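Local coordinates for protein globin (Bacillus anthracis, PDB 5V3T) that probably binds and carries oxygen at a heme iron, as a group II truncated hemoglobin of the bacterial-like globin family, at residues I20-F25 and A97-T101. Sequence-based numbering, arbitrary orientation.
Sequences ILVDTF and AMDDT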
loop_
_atom_site.group_PDB
_atom_site.type_symbol
_atom_site.label_atom_id
_atom_site.label_comp_id
_atom_site.label_asym_id
_atom_site.label_seq_id
_atom_site.Cartn_x
_atom_site.Cartn_y
_atom_site.Cartn_z
ATOM N N ILE A 20 11.078 -1.261 -19.974
ATOM C CA ILE A 20 12.289 -0.490 -19.730
ATOM C C ILE A 20 12.049 0.699 -18.807
ATOM O O ILE A 20 12.886 1.002 -17.951
ATOM C CB ILE A 20 12.883 0.029 -21.054
ATOM C CG1 ILE A 20 13.219 -1.146 -21.971
ATOM C CG2 ILE A 20 14.119 0.869 -20.798
ATOM C CD1 ILE A 20 13.618 -0.725 -23.370
ATOM N N LEU A 21 10.903 1.358 -18.966
ATOM C CA LEU A 21 10.581 2.520 -18.142
ATOM C C LEU A 21 10.498 2.116 -16.683
ATOM O O LEU A 21 11.108 2.748 -15.818
ATOM C CB LEU A 21 9.273 3.180 -18.610
ATOM C CG LEU A 21 8.737 4.382 -17.820
ATOM C CD1 LEU A 21 9.663 5.583 -17.939
ATOM C CD2 LEU A 21 7.345 4.747 -18.312
ATOM N N VAL A 22 9.778 1.030 -16.413
ATOM C CA VAL A 22 9.531 0.615 -15.040
ATOM C C VAL A 22 10.790 0.039 -14.394
ATOM O O VAL A 22 11.089 0.340 -13.233
ATOM C CB VAL A 22 8.373 -0.402 -14.986
ATOM C CG1 VAL A 22 8.223 -1.011 -13.584
ATOM C CG2 VAL A 22 7.092 0.289 -15.408
ATOM N N ASP A 23 11.554 -0.744 -15.151
ATOM C CA ASP A 23 12.819 -1.259 -14.633
ATOM C C ASP A 23 13.748 -0.090 -14.301
ATOM O O ASP A 23 14.400 -0.074 -13.252
ATOM C CB ASP A 23 13.467 -2.216 -15.632
ATOM C CG ASP A 23 12.775 -3.570 -15.670
ATOM O OD1 ASP A 23 11.999 -3.871 -14.740
ATOM O OD2 ASP A 23 12.993 -4.332 -16.632
ATOM N N THR A 24 13.789 0.900 -15.190
ATOM C CA THR A 24 14.599 2.099 -14.966
ATOM C C THR A 24 14.056 2.899 -13.776
ATOM O O THR A 24 14.822 3.343 -12.916
ATOM C CB THR A 24 14.637 2.989 -16.220
ATOM O OG1 THR A 24 15.230 2.245 -17.290
ATOM C CG2 THR A 24 15.440 4.267 -15.976
ATOM N N PHE A 25 12.737 3.077 -13.738
ATOM C CA PHE A 25 12.091 3.798 -12.640
ATOM C C PHE A 25 12.515 3.266 -11.275
ATOM O O PHE A 25 13.001 4.025 -10.421
ATOM C CB PHE A 25 10.562 3.729 -12.770
ATOM C CG PHE A 25 9.835 4.343 -11.604
ATOM C CD1 PHE A 25 9.989 5.696 -11.303
ATOM C CD2 PHE A 25 9.022 3.570 -10.792
ATOM C CE1 PHE A 25 9.321 6.265 -10.241
ATOM C CE2 PHE A 25 8.364 4.137 -9.715
ATOM C CZ PHE A 25 8.525 5.488 -9.431
ATOM N N ALA A 97 13.360 8.521 -15.242
ATOM C CA ALA A 97 13.147 7.287 -15.995
ATOM C C ALA A 97 12.633 7.598 -17.408
ATOM O O ALA A 97 13.053 6.975 -18.380
ATOM C CB ALA A 97 12.170 6.370 -15.262
ATOM N N MET A 98 11.729 8.567 -17.514
ATOM C CA MET A 98 11.190 8.953 -18.804
ATOM C C MET A 98 12.274 9.579 -19.681
ATOM O O MET A 98 12.326 9.318 -20.879
ATOM C CB MET A 98 10.024 9.926 -18.644
ATOM C CG MET A 98 8.723 9.279 -18.155
ATOM S SD MET A 98 7.437 10.521 -17.922
ATOM C CE MET A 98 5.999 9.448 -17.892
ATOM N N ASP A 99 13.113 10.427 -19.085
ATOM C CA ASP A 99 14.241 10.989 -19.805
ATOM C C ASP A 99 15.125 9.860 -20.340
ATOM O O ASP A 99 15.426 9.802 -21.536
ATOM C CB ASP A 99 15.047 11.933 -18.905
ATOM C CG ASP A 99 14.348 13.265 -18.679
ATOM O OD1 ASP A 99 13.323 13.528 -19.346
ATOM O OD2 ASP A 99 14.830 14.058 -17.842
ATOM N N ASP A 100 15.483 8.931 -19.464
ATOM C CA ASP A 100 16.397 7.850 -19.823
ATOM C C ASP A 100 15.791 6.937 -20.885
ATOM O O ASP A 100 16.503 6.352 -21.697
ATOM C CB ASP A 100 16.712 7.007 -18.599
ATOM C CG ASP A 100 17.662 7.697 -17.628
ATOM O OD1 ASP A 100 18.056 8.857 -17.868
ATOM O OD2 ASP A 100 17.960 7.077 -16.593
ATOM N N THR A 101 14.473 6.825 -20.885
ATOM C CA THR A 101 13.834 5.895 -21.801
ATOM C C THR A 101 13.368 6.582 -23.075
ATOM O O THR A 101 12.827 5.926 -23.967
ATOM C CB THR A 101 12.640 5.195 -21.130
ATOM O OG1 THR A 101 11.712 6.177 -20.677
ATOM C CG2 THR A 101 13.117 4.400 -19.941
#
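Leu21, Ala97 and Thr101 carry most of the interface between helix 14-31 and helix 84-101, probably the B and G helices of the two-over-two sandwich of truncated hemoglobins. The axes of segments 20-25 and 97-101 run at 130° to each other, 8.9 Å apart at closest approach. With CG anti to the backbone N (chi1 177°), Leu21 sends CD1 over the backbone of the partner helix, 3.6 Å from Ala97 C. Met98 CG flanks the same methyl. The side chain of Thr101 crosses that of Leu21 at about a right angle; its OG1 lies 3.5 Å from Leu21 CD1 and its CG2 rests 3.6 Å from Leu21 CA. Ala97 CB points toward helix 14-31 and sits 3.7 Å from Phe25 N. Beside it, Thr24 CG2 meets Ala97 CA and the carboxylate of Asp100, whose OD2 is hydrogen-bonded to Tyr28. The side chain of Phe25 comes to about 4 Å from the bound cyanide and meets Trp90, of the cyanide pocket, edge-to-face. Both threonine hydroxyls turn back on their own helices: Thr24 OG1 donates to Ile20 O (2.7 Å) and Thr101 OG1 to Ala97 O. With no hydrogen bond crossing between the segments, methyl and backbone packing joins the helices here.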